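Local coordinates for protein leucine--tRNA ligase (Agrobacterium radiobacter, PDB 5AH5) that probably joins leucine to its cognate tRNA in an ATP-dependent reaction, as a class I aminoacyl-tRNA synthetase that also carries an editing domain, at residues Q14-D17 and I21-W24; K668-V673 and E739-I744; Y153-P158 and L164-V169. All coordinates share one frame; numbering follows the deposited sequence.

The three contacts occupy distant parts of a single chain with a bound tRNA. Contacts 1 and 2 lie on the same side of the chain's centre, their own centres about 21 Å apart and their nearest atoms about 7 Å apart without touching; helix 48-66 borders both. Contact 3 lies on the opposite side, its centre about 44 Å from that of contact 1 and about 48 Å from that of contact 2. None of them forms part of the leucyl-sulfamoyl-adenosine pocket or the zinc site. Their nearest atoms lie about 23 Å (contact 1), 4 Å (contact 2) and 6 Å (contact 3) from the RNA.

Contact 1. Residues Q14-D17 and I21-W24; sequences QKWD and IFDW
Trp16, near the C-terminal end of helix 5-19, meets Phe22 just beyond it in an offset edge-to-face pair. The edge of the Phe22 ring is directed toward the indole face, with the planes at 82° and the centroids of the Phe22 ring and the Trp16 five-membered ring 5.9 Å apart. The closest side-chain atoms are Phe22 CE2 and Trp16 CB, at 3.8 Å, and the two side chains run side by side in the same direction. Ile21 approaches the end of the helix through its backbone: its N gives a weak hydrogen bond to Trp16 O at 3.3 Å. The same carbonyl accepts a hydrogen bond from a water, which accepts one from Phe22 N at 2.9 Å, so Trp16 O is tied to two successive residues of 21-24. Ile21 covers one face of the Phe22 ring: its CG2 lies 3.7 Å above the Phe22 plane and over the ring centre. The contact thus folds the chain leaving helix 5-19 back on that helix. Around it, Trp16 NE1 is hydrogen-bonded to Glu724 OE2 of helix 720-729 and the indole makes a cation-pi contact with Arg62, while Phe22 packs on Arg62 and Ile65 of helix 48-66.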
# COMPACT_ATOMS: atom_id res chain seq x y z
N GLN B 14 -11.82 17.28 -22.05
CA GLN B 14 -13.09 17.96 -21.84
C GLN B 14 -14.26 17.08 -22.34
O GLN B 14 -15.30 16.92 -21.67
CB GLN B 14 -13.04 19.34 -22.45
CG GLN B 14 -14.04 20.26 -21.78
CD GLN B 14 -14.73 21.11 -22.77
OE1 GLN B 14 -14.21 22.14 -23.19
NE2 GLN B 14 -15.92 20.67 -23.16
N LYS B 15 -14.03 16.38 -23.45
CA LYS B 15 -15.04 15.43 -23.97
C LYS B 15 -15.40 14.38 -22.94
O LYS B 15 -16.60 14.10 -22.69
CB LYS B 15 -14.53 14.78 -25.24
CG LYS B 15 -14.44 15.72 -26.43
CD LYS B 15 -15.78 16.36 -26.70
CE LYS B 15 -15.95 16.71 -28.15
NZ LYS B 15 -16.61 18.02 -28.29
N TRP B 16 -14.38 13.79 -22.32
CA TRP B 16 -14.58 12.76 -21.26
C TRP B 16 -15.37 13.36 -20.05
O TRP B 16 -16.30 12.73 -19.53
CB TRP B 16 -13.28 12.17 -20.72
CG TRP B 16 -12.41 11.47 -21.70
CD1 TRP B 16 -12.82 10.61 -22.71
CD2 TRP B 16 -11.00 11.50 -21.77
NE1 TRP B 16 -11.76 10.18 -23.40
CE2 TRP B 16 -10.62 10.69 -22.86
CE3 TRP B 16 -10.01 12.12 -21.01
CZ2 TRP B 16 -9.28 10.49 -23.23
CZ3 TRP B 16 -8.68 11.96 -21.39
CH2 TRP B 16 -8.31 11.12 -22.49
N ASP B 17 -14.95 14.54 -19.61
CA ASP B 17 -15.65 15.32 -18.55
C ASP B 17 -17.13 15.45 -18.94
O ASP B 17 -18.01 14.99 -18.21
CB ASP B 17 -15.08 16.74 -18.34
CG ASP B 17 -13.63 16.76 -17.81
OD1 ASP B 17 -13.28 15.86 -17.02
OD2 ASP B 17 -12.83 17.71 -18.14
N ILE B 21 -17.84 10.18 -18.08
CA ILE B 21 -17.27 8.83 -18.14
C ILE B 21 -16.76 8.39 -16.79
O ILE B 21 -17.04 7.30 -16.36
CB ILE B 21 -16.08 8.70 -19.20
CG1 ILE B 21 -16.53 8.94 -20.63
CG2 ILE B 21 -15.45 7.33 -19.17
CD1 ILE B 21 -17.84 8.33 -20.99
N PHE B 22 -16.06 9.26 -16.08
CA PHE B 22 -15.39 8.90 -14.80
C PHE B 22 -16.15 9.21 -13.48
O PHE B 22 -15.70 8.87 -12.42
CB PHE B 22 -14.02 9.58 -14.80
CG PHE B 22 -13.20 9.13 -15.98
CD1 PHE B 22 -12.82 7.82 -16.06
CD2 PHE B 22 -12.95 9.97 -17.03
CE1 PHE B 22 -12.13 7.35 -17.19
CE2 PHE B 22 -12.23 9.53 -18.15
CZ PHE B 22 -11.85 8.21 -18.24
N ASP B 23 -17.37 9.71 -13.58
CA ASP B 23 -18.20 9.96 -12.42
C ASP B 23 -18.79 8.71 -11.86
O ASP B 23 -19.47 8.03 -12.56
CB ASP B 23 -19.26 10.96 -12.82
CG ASP B 23 -20.16 11.38 -11.67
OD1 ASP B 23 -19.68 11.60 -10.54
OD2 ASP B 23 -21.35 11.51 -11.95
N TRP B 24 -18.49 8.38 -10.59
CA TRP B 24 -18.97 7.14 -10.04
C TRP B 24 -20.47 7.26 -9.73
O TRP B 24 -20.90 8.18 -9.01
CB TRP B 24 -18.24 6.76 -8.76
CG TRP B 24 -18.76 5.57 -8.10
CD1 TRP B 24 -18.89 4.33 -8.66
CD2 TRP B 24 -19.18 5.44 -6.72
NE1 TRP B 24 -19.35 3.43 -7.72
CE2 TRP B 24 -19.56 4.09 -6.53
CE3 TRP B 24 -19.32 6.36 -5.64
CZ2 TRP B 24 -20.05 3.60 -5.30
CZ3 TRP B 24 -19.77 5.89 -4.42
CH2 TRP B 24 -20.13 4.51 -4.25
O HOH W 1 -16.10 12.17 -16.30

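Contact 2. Residues K668-V673 and E739-I744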
# COMPACT_ATOMS: atom_id res chain seq x y z
N LYS B 668 -4.77 -11.11 -24.17
CA LYS B 668 -3.55 -10.91 -23.46
C LYS B 668 -3.51 -9.50 -22.75
O LYS B 668 -3.15 -9.43 -21.61
CB LYS B 668 -2.41 -11.07 -24.44
CG LYS B 668 -1.05 -11.17 -23.81
CD LYS B 668 -0.10 -11.77 -24.83
CE LYS B 668 1.34 -11.30 -24.67
NZ LYS B 668 2.03 -11.30 -26.00
N VAL B 669 -3.98 -8.47 -23.45
CA VAL B 669 -4.10 -7.14 -22.95
C VAL B 669 -5.05 -7.12 -21.77
O VAL B 669 -4.71 -6.58 -20.73
CB VAL B 669 -4.58 -6.18 -24.03
CG1 VAL B 669 -4.94 -4.81 -23.39
CG2 VAL B 669 -3.45 -5.98 -25.01
N THR B 670 -6.21 -7.78 -21.94
CA THR B 670 -7.21 -7.92 -20.87
C THR B 670 -6.62 -8.54 -19.59
O THR B 670 -6.65 -7.95 -18.47
CB THR B 670 -8.49 -8.72 -21.37
OG1 THR B 670 -9.02 -8.11 -22.57
CG2 THR B 670 -9.55 -8.73 -20.33
N ALA B 671 -6.04 -9.72 -19.75
CA ALA B 671 -5.47 -10.46 -18.61
C ALA B 671 -4.27 -9.71 -17.99
O ALA B 671 -4.11 -9.71 -16.77
CB ALA B 671 -5.04 -11.89 -19.02
N ASP B 672 -3.44 -9.08 -18.84
CA ASP B 672 -2.24 -8.45 -18.34
C ASP B 672 -2.51 -7.14 -17.55
O ASP B 672 -1.84 -6.90 -16.60
CB ASP B 672 -1.25 -8.20 -19.45
CG ASP B 672 -0.43 -9.52 -19.85
OD1 ASP B 672 -0.34 -10.54 -19.07
OD2 ASP B 672 0.16 -9.49 -20.93
N VAL B 673 -3.45 -6.33 -18.00
CA VAL B 673 -3.86 -5.10 -17.27
C VAL B 673 -4.37 -5.48 -15.93
O VAL B 673 -3.98 -4.87 -14.93
CB VAL B 673 -4.88 -4.27 -18.01
CG1 VAL B 673 -5.51 -3.16 -17.12
CG2 VAL B 673 -4.25 -3.66 -19.23
N GLU B 739 -16.78 3.01 -25.27
CA GLU B 739 -17.14 1.87 -26.14
C GLU B 739 -16.96 0.63 -25.27
O GLU B 739 -16.05 0.58 -24.49
CB GLU B 739 -16.26 1.89 -27.37
CG GLU B 739 -16.64 0.95 -28.49
CD GLU B 739 -17.95 1.29 -29.19
OE1 GLU B 739 -18.27 2.47 -29.43
OE2 GLU B 739 -18.65 0.33 -29.56
N PRO B 740 -17.89 -0.35 -25.33
CA PRO B 740 -17.62 -1.62 -24.66
C PRO B 740 -16.23 -2.22 -25.03
O PRO B 740 -15.76 -2.09 -26.18
CB PRO B 740 -18.77 -2.56 -25.10
CG PRO B 740 -19.73 -1.70 -25.83
CD PRO B 740 -19.08 -0.39 -26.19
N TRP B 741 -15.58 -2.82 -24.04
CA TRP B 741 -14.25 -3.35 -24.22
C TRP B 741 -14.35 -4.56 -25.20
O TRP B 741 -15.33 -5.29 -25.17
CB TRP B 741 -13.74 -3.83 -22.90
CG TRP B 741 -12.34 -4.39 -22.90
CD1 TRP B 741 -11.99 -5.69 -22.65
CD2 TRP B 741 -11.10 -3.65 -23.02
NE1 TRP B 741 -10.62 -5.81 -22.66
CE2 TRP B 741 -10.06 -4.58 -22.93
CE3 TRP B 741 -10.79 -2.32 -23.30
CZ2 TRP B 741 -8.70 -4.21 -23.03
CZ3 TRP B 741 -9.43 -1.95 -23.43
CH2 TRP B 741 -8.41 -2.90 -23.29
N PRO B 742 -13.34 -4.76 -26.05
CA PRO B 742 -13.46 -5.90 -26.96
C PRO B 742 -13.51 -7.23 -26.24
O PRO B 742 -12.87 -7.41 -25.16
CB PRO B 742 -12.19 -5.84 -27.79
CG PRO B 742 -11.67 -4.46 -27.62
CD PRO B 742 -12.12 -3.99 -26.28
N THR B 743 -14.20 -8.17 -26.86
CA THR B 743 -14.25 -9.55 -26.40
C THR B 743 -13.71 -10.51 -27.47
O THR B 743 -13.86 -10.27 -28.65
CB THR B 743 -15.70 -9.94 -26.05
OG1 THR B 743 -16.51 -9.79 -27.21
CG2 THR B 743 -16.26 -8.99 -24.95
N ILE B 744 -13.09 -11.60 -27.03
CA ILE B 744 -12.58 -12.60 -27.94
C ILE B 744 -13.72 -13.20 -28.79
O ILE B 744 -14.72 -13.64 -28.26
CB ILE B 744 -11.83 -13.69 -27.19
CG1 ILE B 744 -10.51 -13.13 -26.66
CG2 ILE B 744 -11.53 -14.86 -28.12
CD1 ILE B 744 -9.85 -14.02 -25.63
O HOH W 2 -11.80 -9.19 -23.36
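Thr670 OG1 is gripped by three groups: the indole N-H of Trp741, a water, and the backbone carbonyl of Ile666 one helical turn earlier. The bond from Trp741 NE1 to Thr670 OG1 is 2.8 Å long with an N-H...O angle of 167°, and the oxygen sits only 6° out of the indole plane, so the N-H is met squarely at the ring edge. The water donates to Thr670 OG1 at 3.1 Å and to Pro742 O at 2.7 Å, adding a second link between helix and loop. Val669 touches the same rim farther along: a chi1 of 170° sets CG1 anti to the backbone N, making Val669 CG1 the branch that reaches Trp741 CZ2 (3.8 Å), near the ring plane. Polar and apolar contacts therefore fall at neighbouring points of one indole edge. One indole face is met by the following proline, whose Pro742 CD stands 3.3 Å above the plane, toward the rim. The contact joins helix 653-674 to the loop between helix 720-729 and strand 753-760, in the anticodon-binding region. Trp741 also packs against Met63 and Ala66 of helix 48-66 and Leu714 of helix 701-715, while Val669 reaches Ile685 of helix 678-695.

Contact 3. Residues Y153-P158 and L164-V169; sequences YVYWDP and LAAEQV
Tyr155 turns one face of its ring to Val169, has Leu164 O at its edge, and is met obliquely by Ala166. Val169 CG2 makes a CH-pi contact, 3.9 Å from the ring centroid and 24° off the normal. The methyl is displaced from the ring centre toward the CG-CD1 side, where Tyr155 CG and Val169 CG2 come within 3.6 Å, and the two side chains cross at about a right angle. With Val169 CG1 anti to the backbone N (chi1 171°), CG2 is the branch that reaches the ring. Ala166 comes to another part of the ring, its CB 3.9 Å from Tyr155 CE2. The phenol oxygen has its own partner, Gln413, and Lys183 adds a cation-pi contact to the ring. Asp157, two residues along the strand, meets Leu164 through its methylene: Asp157 CB and Leu164 CD1 are 3.7 Å apart. Of the carboxylate beyond, OD2 is hydrogen-bonded to Ser177 OG and OD1 to the backbone N atoms of Val159 and Glu160.

One direct bond and one water join the backbones. Leu164 N donates to Tyr155 O at 3.0 Å; the water accepts a hydrogen bond from Tyr155 N and donates to Leu164 O at 2.7 Å. Within 164-169, Gln168 OE1 accepts a hydrogen bond from Ala165 N and Gln168 N bonds back to Ala165 O, closing the turn from which Ala166 and Val169 meet the tyrosine.

Strands 153-157 and 162-164 form an antiparallel hairpin, and strand 153-157 pairs on its other edge with strand 182-191. This is hairpin packing within an antiparallel sheet of the class I synthetase region, with the turn after the second strand folded back over the tyrosine.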
# COMPACT_ATOMS: atom_id res chain seq x y z
N TYR B 153 5.56 6.13 28.82
CA TYR B 153 6.69 6.44 27.95
C TYR B 153 6.29 6.45 26.46
O TYR B 153 5.60 5.56 25.99
CB TYR B 153 7.87 5.50 28.21
CG TYR B 153 8.59 5.89 29.50
CD1 TYR B 153 9.50 6.96 29.52
CD2 TYR B 153 8.33 5.21 30.71
CE1 TYR B 153 10.16 7.32 30.70
CE2 TYR B 153 8.98 5.56 31.89
CZ TYR B 153 9.90 6.62 31.88
OH TYR B 153 10.53 6.99 33.05
N VAL B 154 6.73 7.49 25.77
CA VAL B 154 6.45 7.65 24.33
C VAL B 154 7.68 8.20 23.68
O VAL B 154 8.55 8.74 24.37
CB VAL B 154 5.28 8.63 24.04
CG1 VAL B 154 3.98 8.11 24.64
CG2 VAL B 154 5.58 10.04 24.51
N TYR B 155 7.78 8.03 22.37
CA TYR B 155 8.88 8.60 21.61
C TYR B 155 8.70 10.08 21.44
O TYR B 155 7.59 10.54 21.21
CB TYR B 155 8.99 7.93 20.24
CG TYR B 155 9.39 6.50 20.35
CD1 TYR B 155 10.74 6.15 20.50
CD2 TYR B 155 8.45 5.50 20.37
CE1 TYR B 155 11.12 4.83 20.59
CE2 TYR B 155 8.82 4.18 20.50
CZ TYR B 155 10.15 3.85 20.60
OH TYR B 155 10.51 2.54 20.72
N TRP B 156 9.81 10.82 21.47
CA TRP B 156 9.82 12.27 21.37
C TRP B 156 10.87 12.66 20.37
O TRP B 156 12.01 12.25 20.52
CB TRP B 156 10.14 12.87 22.76
CG TRP B 156 10.45 14.36 22.74
CD1 TRP B 156 11.68 14.93 22.82
CD2 TRP B 156 9.50 15.45 22.64
NE1 TRP B 156 11.57 16.30 22.75
CE2 TRP B 156 10.25 16.65 22.65
CE3 TRP B 156 8.10 15.53 22.55
CZ2 TRP B 156 9.64 17.93 22.57
CZ3 TRP B 156 7.49 16.78 22.46
CH2 TRP B 156 8.26 17.97 22.47
N ASP B 157 10.50 13.42 19.36
CA ASP B 157 11.42 13.98 18.39
C ASP B 157 11.73 15.45 18.76
O ASP B 157 10.88 16.29 18.65
CB ASP B 157 10.81 13.88 16.99
CG ASP B 157 11.75 14.26 15.86
OD1 ASP B 157 12.56 15.19 16.01
OD2 ASP B 157 11.62 13.65 14.77
N PRO B 158 12.98 15.75 19.15
CA PRO B 158 13.32 17.06 19.62
C PRO B 158 13.41 18.05 18.48
O PRO B 158 13.27 19.23 18.71
CB PRO B 158 14.70 16.85 20.34
CG PRO B 158 15.32 15.67 19.63
CD PRO B 158 14.14 14.81 19.21
N LEU B 164 6.02 11.11 18.73
CA LEU B 164 5.83 10.29 17.50
C LEU B 164 5.37 8.88 17.88
O LEU B 164 5.71 8.39 18.94
CB LEU B 164 7.14 10.15 16.72
CG LEU B 164 7.66 11.43 16.09
CD1 LEU B 164 8.96 11.08 15.42
CD2 LEU B 164 6.69 12.10 15.13
N ALA B 165 4.62 8.23 17.00
CA ALA B 165 4.27 6.80 17.16
C ALA B 165 5.50 5.90 16.94
O ALA B 165 6.44 6.32 16.33
CB ALA B 165 3.15 6.42 16.17
N ALA B 166 5.50 4.71 17.51
CA ALA B 166 6.61 3.76 17.34
C ALA B 166 6.88 3.53 15.84
O ALA B 166 8.03 3.34 15.44
CB ALA B 166 6.31 2.46 18.05
N GLU B 167 5.85 3.63 14.99
CA GLU B 167 6.01 3.31 13.56
C GLU B 167 6.71 4.42 12.86
O GLU B 167 7.28 4.18 11.78
CB GLU B 167 4.66 3.04 12.89
CG GLU B 167 3.92 1.81 13.38
CD GLU B 167 3.46 1.79 14.80
OE1 GLU B 167 3.09 2.88 15.38
OE2 GLU B 167 3.44 0.64 15.36
N GLN B 168 6.73 5.64 13.49
CA GLN B 168 7.39 6.80 12.91
C GLN B 168 8.81 7.00 13.43
O GLN B 168 9.44 8.03 13.21
CB GLN B 168 6.54 8.06 13.15
CG GLN B 168 5.19 8.10 12.44
CD GLN B 168 4.26 9.16 13.07
OE1 GLN B 168 3.99 9.11 14.27
NE2 GLN B 168 3.76 10.07 12.28
N VAL B 169 9.33 5.99 14.08
CA VAL B 169 10.71 5.93 14.48
C VAL B 169 11.38 4.91 13.57
O VAL B 169 11.04 3.74 13.59
CB VAL B 169 10.79 5.44 15.93
CG1 VAL B 169 12.24 5.16 16.31
CG2 VAL B 169 10.15 6.47 16.87
O HOH W 3 5.52 6.90 21.19